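Local coordinates for putative alpha-L-fucosidase (Bacteroides thetaiotaomicron, PDB 4H41), which probably hydrolyses glycosidic bonds in host glycans, perhaps as an alpha-L-fucosidase, at residues 117-125 with 135-146. Sequence-based numbering, arbitrary orientation.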
loop_
_atom_site.group_PDB
_atom_site.type_symbol
_atom_site.label_atom_id
_atom_site.label_comp_id
_atom_site.label_asym_id
_atom_site.label_seq_id
_atom_site.Cartn_x
_atom_site.Cartn_y
_atom_site.Cartn_z
ATOM N N TYR B 117 12.212 -20.511 17.707
ATOM C CA TYR B 117 11.237 -21.551 17.375
ATOM C C TYR B 117 11.259 -21.765 15.854
ATOM O O TYR B 117 11.139 -20.812 15.101
ATOM C CB TYR B 117 9.820 -21.197 17.807
ATOM C CG TYR B 117 9.526 -21.430 19.260
ATOM C CD1 TYR B 117 10.211 -20.732 20.251
ATOM C CD2 TYR B 117 8.489 -22.271 19.654
ATOM C CE1 TYR B 117 9.903 -20.908 21.604
ATOM C CE2 TYR B 117 8.174 -22.450 21.000
ATOM C CZ TYR B 117 8.859 -21.738 21.965
ATOM O OH TYR B 117 8.545 -21.888 23.283
ATOM N N PHE B 118 11.320 -23.021 15.433
ATOM C CA PHE B 118 11.365 -23.428 14.037
ATOM C C PHE B 118 9.966 -23.706 13.509
ATOM O O PHE B 118 9.303 -24.602 13.989
ATOM C CB PHE B 118 12.239 -24.699 13.921
ATOM C CG PHE B 118 12.403 -25.157 12.494
ATOM C CD1 PHE B 118 13.402 -24.629 11.695
ATOM C CD2 PHE B 118 11.522 -26.076 11.935
ATOM C CE1 PHE B 118 13.553 -25.052 10.378
ATOM C CE2 PHE B 118 11.694 -26.527 10.619
ATOM C CZ PHE B 118 12.712 -26.019 9.860
ATOM N N GLY B 119 9.532 -22.946 12.518
ATOM C CA GLY B 119 8.239 -23.165 11.883
ATOM C C GLY B 119 8.289 -24.305 10.885
ATOM O O GLY B 119 9.181 -24.355 10.023
ATOM N N LEU B 120 7.291 -25.180 10.923
ATOM C CA LEU B 120 7.259 -26.310 10.008
ATOM C C LEU B 120 6.991 -25.872 8.578
ATOM O O LEU B 120 6.514 -24.770 8.301
ATOM C CB LEU B 120 6.216 -27.354 10.476
ATOM C CG LEU B 120 6.491 -28.004 11.836
ATOM C CD1 LEU B 120 5.538 -29.144 12.090
ATOM C CD2 LEU B 120 7.962 -28.499 11.932
ATOM N N TYR B 121 7.321 -26.775 7.660
ATOM C CA TYR B 121 7.190 -26.542 6.238
ATOM C C TYR B 121 5.706 -26.522 5.828
ATOM O O TYR B 121 4.921 -27.346 6.298
ATOM C CB TYR B 121 7.963 -27.634 5.471
ATOM C CG TYR B 121 7.793 -27.581 3.972
ATOM C CD1 TYR B 121 8.314 -26.530 3.228
ATOM C CD2 TYR B 121 7.066 -28.554 3.303
ATOM C CE1 TYR B 121 8.132 -26.461 1.843
ATOM C CE2 TYR B 121 6.868 -28.494 1.929
ATOM C CZ TYR B 121 7.384 -27.435 1.203
ATOM O OH TYR B 121 7.109 -27.410 -0.137
ATOM N N ASP B 122 5.366 -25.630 4.914
ATOM C CA ASP B 122 4.024 -25.486 4.350
ATOM C C ASP B 122 4.097 -25.816 2.859
ATOM O O ASP B 122 4.609 -25.022 2.060
ATOM C CB ASP B 122 3.512 -24.061 4.604
ATOM C CG ASP B 122 2.081 -23.790 4.143
ATOM O OD1 ASP B 122 1.508 -24.644 3.423
ATOM O OD2 ASP B 122 1.574 -22.696 4.420
ATOM N N SER B 123 3.582 -26.984 2.466
ATOM C CA SER B 123 3.686 -27.421 1.060
ATOM C C SER B 123 2.706 -26.775 0.103
ATOM O O SER B 123 2.889 -26.935 -1.102
ATOM C CB SER B 123 3.495 -28.936 0.943
ATOM O OG SER B 123 2.124 -29.306 1.043
ATOM N N GLY B 124 1.650 -26.169 0.608
ATOM C CA GLY B 124 0.579 -25.608 -0.203
ATOM C C GLY B 124 -0.572 -26.579 -0.432
ATOM O O GLY B 124 -1.661 -26.155 -0.803
ATOM N N ARG B 125 -0.373 -27.885 -0.171
ATOM C CA ARG B 125 -1.384 -28.926 -0.409
ATOM C C ARG B 125 -2.603 -28.754 0.489
ATOM O O ARG B 125 -3.730 -28.914 0.024
ATOM C CB ARG B 125 -0.795 -30.328 -0.191
ATOM C CG ARG B 125 0.192 -30.717 -1.277
ATOM C CD ARG B 125 0.703 -32.144 -1.086
ATOM N NE ARG B 125 1.941 -32.350 -1.848
ATOM C CZ ARG B 125 3.186 -32.273 -1.380
ATOM N NH1 ARG B 125 3.406 -32.048 -0.094
ATOM N NH2 ARG B 125 4.222 -32.461 -2.192
ATOM N N GLU B 135 0.126 -32.167 4.980
ATOM C CA GLU B 135 1.360 -31.521 5.422
ATOM C C GLU B 135 2.273 -32.428 6.239
ATOM O O GLU B 135 3.424 -32.071 6.507
ATOM C CB GLU B 135 0.996 -30.272 6.221
ATOM C CG GLU B 135 0.218 -29.230 5.408
ATOM C CD GLU B 135 0.949 -28.777 4.157
ATOM O OE1 GLU B 135 2.200 -28.780 4.174
ATOM O OE2 GLU B 135 0.289 -28.577 3.115
ATOM N N ILE B 136 1.788 -33.592 6.637
ATOM C CA ILE B 136 2.576 -34.475 7.489
ATOM C C ILE B 136 3.832 -35.004 6.789
ATOM O O ILE B 136 4.908 -34.951 7.381
ATOM C CB ILE B 136 1.725 -35.670 7.981
ATOM C CG1 ILE B 136 0.487 -35.206 8.807
ATOM C CG2 ILE B 136 2.599 -36.617 8.837
ATOM C CD1 ILE B 136 -0.527 -36.275 8.979
ATOM N N GLU B 137 3.695 -35.565 5.572
ATOM C CA GLU B 137 4.794 -36.291 4.936
ATOM C C GLU B 137 6.070 -35.485 4.741
ATOM O O GLU B 137 7.128 -35.970 5.152
ATOM C CB GLU B 137 4.373 -36.893 3.603
ATOM C CG GLU B 137 5.395 -37.883 3.061
ATOM C CD GLU B 137 4.838 -38.911 2.100
ATOM O OE1 GLU B 137 3.919 -38.562 1.322
ATOM O OE2 GLU B 137 5.327 -40.064 2.117
ATOM N N ASP B 138 6.013 -34.314 4.129
ATOM C CA ASP B 138 7.253 -33.515 3.911
ATOM C C ASP B 138 7.872 -33.118 5.232
ATOM O O ASP B 138 9.090 -33.101 5.344
ATOM C CB ASP B 138 6.997 -32.261 3.086
ATOM C CG ASP B 138 6.626 -32.505 1.630
ATOM O OD1 ASP B 138 7.029 -33.540 1.073
ATOM O OD2 ASP B 138 5.847 -31.733 1.097
ATOM N N ASN B 139 7.032 -32.822 6.259
ATOM C CA ASN B 139 7.571 -32.438 7.550
ATOM C C ASN B 139 8.254 -33.614 8.243
ATOM O O ASN B 139 9.151 -33.348 9.022
ATOM C CB ASN B 139 6.557 -31.796 8.439
ATOM C CG ASN B 139 6.424 -30.349 8.103
ATOM O OD1 ASN B 139 7.395 -29.560 8.244
ATOM N ND2 ASN B 139 5.297 -29.975 7.538
ATOM N N LYS B 140 7.930 -34.887 7.914
ATOM C CA LYS B 140 8.694 -35.999 8.478
ATOM C C LYS B 140 10.172 -35.883 8.114
ATOM O O LYS B 140 11.032 -36.144 8.959
ATOM C CB LYS B 140 8.165 -37.365 8.022
ATOM C CG LYS B 140 6.749 -37.648 8.451
ATOM C CD LYS B 140 6.439 -39.115 8.365
ATOM C CE LYS B 140 4.963 -39.329 8.569
ATOM N NZ LYS B 140 4.604 -40.749 8.809
ATOM N N TYR B 141 10.467 -35.483 6.881
ATOM C CA TYR B 141 11.843 -35.331 6.407
ATOM C C TYR B 141 12.452 -34.041 6.899
ATOM O O TYR B 141 13.613 -34.039 7.284
ATOM C CB TYR B 141 11.896 -35.362 4.881
ATOM C CG TYR B 141 11.471 -36.693 4.329
ATOM C CD1 TYR B 141 12.384 -37.733 4.180
ATOM C CD2 TYR B 141 10.144 -36.942 4.016
ATOM C CE1 TYR B 141 11.994 -38.972 3.678
ATOM C CE2 TYR B 141 9.735 -38.179 3.533
ATOM C CZ TYR B 141 10.662 -39.198 3.371
ATOM O OH TYR B 141 10.255 -40.421 2.897
ATOM N N VAL B 142 11.677 -32.941 6.892
ATOM C CA VAL B 142 12.162 -31.633 7.336
ATOM C C VAL B 142 12.547 -31.676 8.805
ATOM O O VAL B 142 13.641 -31.225 9.156
ATOM C CB VAL B 142 11.136 -30.513 7.041
ATOM C CG1 VAL B 142 11.482 -29.208 7.777
ATOM C CG2 VAL B 142 11.017 -30.261 5.527
ATOM N N ILE B 143 11.643 -32.151 9.670
ATOM C CA ILE B 143 11.944 -32.264 11.094
ATOM C C ILE B 143 13.232 -33.076 11.308
ATOM O O ILE B 143 14.093 -32.634 12.053
ATOM C CB ILE B 143 10.744 -32.867 11.867
ATOM C CG1 ILE B 143 9.534 -31.886 11.829
ATOM C CG2 ILE B 143 11.117 -33.202 13.342
ATOM C CD1 ILE B 143 8.133 -32.572 12.145
ATOM N N ASP B 144 13.366 -34.226 10.660
ATOM C CA ASP B 144 14.541 -35.103 10.819
ATOM C C ASP B 144 15.853 -34.383 10.436
ATOM O O ASP B 144 16.785 -34.338 11.236
ATOM C CB ASP B 144 14.385 -36.358 9.978
ATOM C CG ASP B 144 15.667 -37.190 9.904
ATOM O OD1 ASP B 144 16.130 -37.665 10.975
ATOM O OD2 ASP B 144 16.264 -37.278 8.784
ATOM N N GLU B 145 15.881 -33.728 9.285
ATOM C CA GLU B 145 17.133 -33.101 8.814
ATOM C C GLU B 145 17.454 -31.834 9.597
ATOM O O GLU B 145 18.613 -31.584 9.910
ATOM C CB GLU B 145 17.111 -32.851 7.281
ATOM C CG GLU B 145 16.148 -31.799 6.815
ATOM C CD GLU B 145 16.069 -31.551 5.321
ATOM O OE1 GLU B 145 16.482 -32.412 4.515
ATOM O OE2 GLU B 145 15.527 -30.486 4.961
ATOM N N VAL B 146 16.439 -31.076 9.973
ATOM C CA VAL B 146 16.623 -29.851 10.722
ATOM C C VAL B 146 17.135 -30.127 12.146
ATOM O O VAL B 146 17.971 -29.377 12.628
ATOM C CB VAL B 146 15.315 -29.028 10.682
ATOM C CG1 VAL B 146 15.219 -28.068 11.831
ATOM C CG2 VAL B 146 15.228 -28.307 9.339
HETATM O O HOH W 1 -0.705 -26.028 2.642
#
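Asn139 reads the backbone of Tyr121 with both ends of its amide. Asn139 OD1 accepts from Tyr121 N on a lone pair in the carbonyl plane (2.8 Å), while Asn139 ND2 donates almost straight to Tyr121 O (2.9 Å) and, with its other hydrogen, to Glu135 O. A leucine here would match the bulk but would probably leave the buried N-H and C=O of Tyr121 without these mates.

Glu135 suits the next turn because a carboxylate offers two acceptors. Its chain, bent at chi2 (-57°), brings Glu135 OE1 to Ser123 N (2.8 Å) and Glu135 OE2 to Ser123 OG (2.9 Å); OE2 also accepts from Tyr126 N. A water donates to both Glu135 OE2 and Asp122 OD1, bridging the two acids. Asp122 OD1 closes an Asx turn on Gly124 N, and OD2 is held by Trp127 and His44. Asp138 divides its oxygens between Arg125 NH1, in a salt bridge to Asp138 OD2 (2.7 Å), and Tyr88 OH, which bonds OD1.

Deeper in, Val146 CG1 sits over the Phe118 ring face, 3.7 Å from its centroid, and Val142 CG1 meets the ring edge. Here the third strand of a TIM barrel and its following loop pack against helix 136-151, within a beta-alpha unit.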